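Local coordinates for USG-1 protein homolog (PDB 2HJS) that probably acts as an NAD- or NADP-dependent oxidoreductase of the aspartate-semialdehyde dehydrogenase family, working on aldehyde or oxo groups as a dimer, at residues E168-L181 with L186-N198. Numbering follows the deposited sequence.
Sequences EGVKELARQTAELL and LEPRLFDRQIAFN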
# COMPACT_ATOMS: atom_id res chain seq x y z
N GLU A 168 -14.29 -2.94 16.49
CA GLU A 168 -13.99 -1.62 17.05
C GLU A 168 -13.16 -0.77 16.09
O GLU A 168 -13.28 0.46 16.09
CB GLU A 168 -13.29 -1.73 18.41
CG GLU A 168 -14.20 -2.22 19.55
CD GLU A 168 -15.48 -1.42 19.69
OE1 GLU A 168 -15.40 -0.19 19.86
OE2 GLU A 168 -16.57 -2.04 19.64
N GLY A 169 -12.34 -1.42 15.27
CA GLY A 169 -11.58 -0.74 14.22
C GLY A 169 -12.50 -0.18 13.16
O GLY A 169 -12.32 0.96 12.73
N VAL A 170 -13.48 -0.98 12.74
CA VAL A 170 -14.52 -0.56 11.79
C VAL A 170 -15.25 0.66 12.34
O VAL A 170 -15.44 1.64 11.62
CB VAL A 170 -15.52 -1.71 11.49
CG1 VAL A 170 -16.79 -1.21 10.80
CG2 VAL A 170 -14.84 -2.77 10.66
N LYS A 171 -15.64 0.61 13.61
CA LYS A 171 -16.32 1.72 14.27
C LYS A 171 -15.47 2.98 14.37
O LYS A 171 -15.95 4.07 14.12
CB LYS A 171 -16.87 1.29 15.64
CG LYS A 171 -18.28 0.69 15.53
CD LYS A 171 -18.45 -0.65 16.27
CE LYS A 171 -19.10 -0.52 17.64
NZ LYS A 171 -18.14 -0.02 18.68
N GLU A 172 -14.20 2.81 14.73
CA GLU A 172 -13.25 3.92 14.86
C GLU A 172 -13.09 4.66 13.53
O GLU A 172 -13.11 5.90 13.49
CB GLU A 172 -11.90 3.39 15.37
CG GLU A 172 -10.79 4.44 15.52
CD GLU A 172 -10.93 5.29 16.76
OE1 GLU A 172 -11.79 4.99 17.62
OE2 GLU A 172 -10.17 6.27 16.89
N LEU A 173 -12.96 3.91 12.45
CA LEU A 173 -12.78 4.50 11.13
C LEU A 173 -14.00 5.29 10.70
O LEU A 173 -13.87 6.45 10.29
CB LEU A 173 -12.42 3.44 10.08
CG LEU A 173 -12.20 4.02 8.67
CD1 LEU A 173 -10.95 4.94 8.60
CD2 LEU A 173 -12.11 2.92 7.65
N ALA A 174 -15.18 4.68 10.81
CA ALA A 174 -16.43 5.36 10.46
C ALA A 174 -16.63 6.65 11.27
O ALA A 174 -17.04 7.67 10.73
CB ALA A 174 -17.62 4.40 10.65
N ARG A 175 -16.33 6.59 12.57
CA ARG A 175 -16.52 7.72 13.48
C ARG A 175 -15.55 8.87 13.18
O ARG A 175 -15.96 10.02 13.07
CB ARG A 175 -16.40 7.28 14.95
CG ARG A 175 -16.82 8.34 15.95
CD ARG A 175 -16.63 7.90 17.42
NE ARG A 175 -15.31 7.30 17.63
CZ ARG A 175 -14.19 7.99 17.86
NH1 ARG A 175 -14.21 9.32 17.91
NH2 ARG A 175 -13.04 7.33 18.01
N GLN A 176 -14.27 8.54 13.03
CA GLN A 176 -13.25 9.53 12.66
C GLN A 176 -13.57 10.16 11.32
O GLN A 176 -13.43 11.37 11.17
CB GLN A 176 -11.86 8.89 12.60
CG GLN A 176 -11.21 8.61 13.94
CD GLN A 176 -9.70 8.48 13.82
OE1 GLN A 176 -9.11 8.88 12.81
NE2 GLN A 176 -9.06 7.93 14.85
N THR A 177 -13.99 9.35 10.34
CA THR A 177 -14.26 9.85 9.00
C THR A 177 -15.40 10.87 9.05
O THR A 177 -15.31 11.93 8.44
CB THR A 177 -14.56 8.72 7.97
OG1 THR A 177 -13.46 7.81 7.92
CG2 THR A 177 -14.74 9.30 6.58
N ALA A 178 -16.44 10.54 9.83
CA ALA A 178 -17.61 11.40 9.98
C ALA A 178 -17.27 12.72 10.67
O ALA A 178 -17.67 13.79 10.19
CB ALA A 178 -18.70 10.67 10.74
N GLU A 179 -16.55 12.65 11.79
CA GLU A 179 -16.10 13.83 12.50
C GLU A 179 -15.41 14.82 11.55
O GLU A 179 -15.72 16.01 11.57
CB GLU A 179 -15.15 13.46 13.65
CG GLU A 179 -15.86 12.98 14.91
CD GLU A 179 -14.98 12.10 15.81
OE1 GLU A 179 -13.78 11.87 15.49
OE2 GLU A 179 -15.51 11.62 16.85
N LEU A 180 -14.51 14.32 10.71
CA LEU A 180 -13.78 15.18 9.77
C LEU A 180 -14.68 15.77 8.69
O LEU A 180 -14.54 16.95 8.35
CB LEU A 180 -12.62 14.42 9.13
CG LEU A 180 -11.45 14.03 10.01
CD1 LEU A 180 -10.56 13.10 9.24
CD2 LEU A 180 -10.66 15.26 10.49
N LEU A 181 -15.58 14.95 8.16
CA LEU A 181 -16.43 15.38 7.05
C LEU A 181 -17.43 16.47 7.41
O LEU A 181 -17.71 17.35 6.59
CB LEU A 181 -17.11 14.19 6.36
CG LEU A 181 -16.22 13.42 5.37
CD1 LEU A 181 -17.03 12.34 4.66
CD2 LEU A 181 -15.53 14.32 4.34
N LEU A 186 -11.64 16.12 15.84
CA LEU A 186 -11.24 14.71 15.77
C LEU A 186 -10.74 14.23 17.12
O LEU A 186 -9.85 14.86 17.73
CB LEU A 186 -10.17 14.48 14.70
CG LEU A 186 -9.76 13.01 14.55
CD1 LEU A 186 -10.52 12.36 13.41
CD2 LEU A 186 -8.27 12.90 14.35
N GLU A 187 -11.31 13.13 17.59
CA GLU A 187 -10.91 12.52 18.86
C GLU A 187 -10.72 11.00 18.69
O GLU A 187 -11.70 10.25 18.68
CB GLU A 187 -11.92 12.86 19.96
CG GLU A 187 -11.67 14.23 20.61
CD GLU A 187 -12.87 14.75 21.41
OE1 GLU A 187 -12.77 15.88 21.96
OE2 GLU A 187 -13.90 14.04 21.49
N PRO A 188 -9.46 10.56 18.52
CA PRO A 188 -9.14 9.14 18.38
C PRO A 188 -9.33 8.40 19.70
O PRO A 188 -8.98 8.93 20.76
CB PRO A 188 -7.66 9.14 17.96
CG PRO A 188 -7.33 10.55 17.61
CD PRO A 188 -8.24 11.39 18.43
N ARG A 189 -9.90 7.19 19.64
CA ARG A 189 -10.11 6.36 20.83
C ARG A 189 -9.30 5.06 20.79
O ARG A 189 -8.53 4.79 21.71
CB ARG A 189 -11.60 6.10 21.07
CG ARG A 189 -12.35 7.33 21.57
CD ARG A 189 -13.85 7.19 21.43
NE ARG A 189 -14.51 8.50 21.50
CZ ARG A 189 -15.80 8.73 21.25
NH1 ARG A 189 -16.60 7.73 20.91
NH2 ARG A 189 -16.28 9.96 21.34
N LEU A 190 -9.48 4.26 19.74
CA LEU A 190 -8.72 3.01 19.58
C LEU A 190 -7.24 3.28 19.21
O LEU A 190 -6.35 2.48 19.53
CB LEU A 190 -9.39 2.08 18.55
CG LEU A 190 -8.88 0.63 18.40
CD1 LEU A 190 -9.34 -0.28 19.55
CD2 LEU A 190 -9.28 0.02 17.07
N PHE A 191 -7.00 4.42 18.55
CA PHE A 191 -5.66 4.88 18.20
C PHE A 191 -5.35 6.19 18.91
O PHE A 191 -6.24 6.81 19.50
CB PHE A 191 -5.55 5.10 16.70
CG PHE A 191 -5.75 3.86 15.91
CD1 PHE A 191 -7.03 3.40 15.65
CD2 PHE A 191 -4.66 3.15 15.42
CE1 PHE A 191 -7.23 2.25 14.91
CE2 PHE A 191 -4.84 2.00 14.67
CZ PHE A 191 -6.13 1.55 14.41
N ASP A 192 -4.09 6.62 18.84
CA ASP A 192 -3.69 7.92 19.40
C ASP A 192 -3.40 8.93 18.28
O ASP A 192 -2.89 10.03 18.52
CB ASP A 192 -2.51 7.78 20.37
CG ASP A 192 -1.23 7.21 19.71
OD1 ASP A 192 -1.29 6.52 18.65
OD2 ASP A 192 -0.14 7.45 20.29
N ARG A 193 -3.74 8.53 17.05
CA ARG A 193 -3.60 9.39 15.88
C ARG A 193 -4.75 9.13 14.90
O ARG A 193 -5.52 8.17 15.05
CB ARG A 193 -2.23 9.15 15.21
CG ARG A 193 -2.13 7.84 14.42
CD ARG A 193 -0.86 7.09 14.75
NE ARG A 193 0.29 7.71 14.11
CZ ARG A 193 1.55 7.61 14.53
NH1 ARG A 193 1.88 6.91 15.62
NH2 ARG A 193 2.49 8.24 13.85
N GLN A 194 -4.84 10.00 13.90
CA GLN A 194 -5.86 9.90 12.87
C GLN A 194 -5.65 8.70 11.97
O GLN A 194 -4.56 8.47 11.45
CB GLN A 194 -5.87 11.18 12.04
CG GLN A 194 -7.05 11.28 11.11
CD GLN A 194 -7.02 12.53 10.29
OE1 GLN A 194 -6.77 13.63 10.81
NE2 GLN A 194 -7.29 12.39 8.98
N ILE A 195 -6.70 7.91 11.81
CA ILE A 195 -6.69 6.83 10.82
C ILE A 195 -7.50 7.16 9.57
O ILE A 195 -7.20 6.67 8.48
CB ILE A 195 -7.11 5.47 11.43
CG1 ILE A 195 -8.59 5.47 11.84
CG2 ILE A 195 -6.20 5.13 12.66
CD1 ILE A 195 -9.07 4.09 12.31
N ALA A 196 -8.53 8.00 9.73
CA ALA A 196 -9.35 8.45 8.62
C ALA A 196 -8.47 9.10 7.54
O ALA A 196 -7.57 9.89 7.85
CB ALA A 196 -10.42 9.44 9.13
N PHE A 197 -8.72 8.73 6.28
CA PHE A 197 -7.95 9.27 5.15
C PHE A 197 -6.42 9.24 5.37
O PHE A 197 -5.70 10.12 4.92
CB PHE A 197 -8.43 10.70 4.83
CG PHE A 197 -9.92 10.84 4.65
CD1 PHE A 197 -10.57 10.25 3.57
CD2 PHE A 197 -10.66 11.59 5.56
CE1 PHE A 197 -11.95 10.39 3.39
CE2 PHE A 197 -12.05 11.75 5.40
CZ PHE A 197 -12.69 11.14 4.31
N ASN A 198 -5.92 8.23 6.10
CA ASN A 198 -4.49 8.18 6.44
C ASN A 198 -3.95 6.79 6.19
O ASN A 198 -4.71 5.84 6.17
CB ASN A 198 -4.27 8.56 7.91
CG ASN A 198 -2.92 9.22 8.15
OD1 ASN A 198 -2.20 9.51 7.21
ND2 ASN A 198 -2.60 9.48 9.42
O HOH W 1 -11.10 7.52 5.91
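Ile-195 CD1 reaches across to Glu-172 CG at 3.7 Å and packs against the backbone of Leu-173, whose CD1 lies beside Ile-195 CG1 and Ala-196 CA. Further along the helix, Leu-180 CD1 touches Ala-196 CB at 3.7 Å and comes to the edge of the Phe-197 ring, while its CG meets Leu-186 CD1. Thr-177 CG2 stands 3.6 Å from Phe-197 CZ; a water bridges Thr-177 OG1 and Phe-197 N. Helix 167-181 and the irregular chain that doubles back along it fall within the semialdehyde dehydrogenase dimerisation family region: Thr-177 packs on Leu-181 of the second subunit and Leu-181 on Thr-177 of that subunit, and the Phe-197 ring meets that of Phe-243 of the second subunit. Gln-176, extended beyond CG, brings OE1 to two successive amides, Ile-195 N (2.8 Å) and Ala-196 N (3.3 Å), both on one face of its carbonyl plane. Its NE2 donates to Glu-172 OE2, which also takes Arg-189 N on its syn side at 2.9 Å. Arg-175, bent at chi3 (47°), gives NH1 to Glu-187 O at 2.8 Å and salt-bridges Glu-172 and Glu-179. Arg-189 stacks flat on this guanidinium, planes 7° apart; the two carboxylates probably offset the like charges.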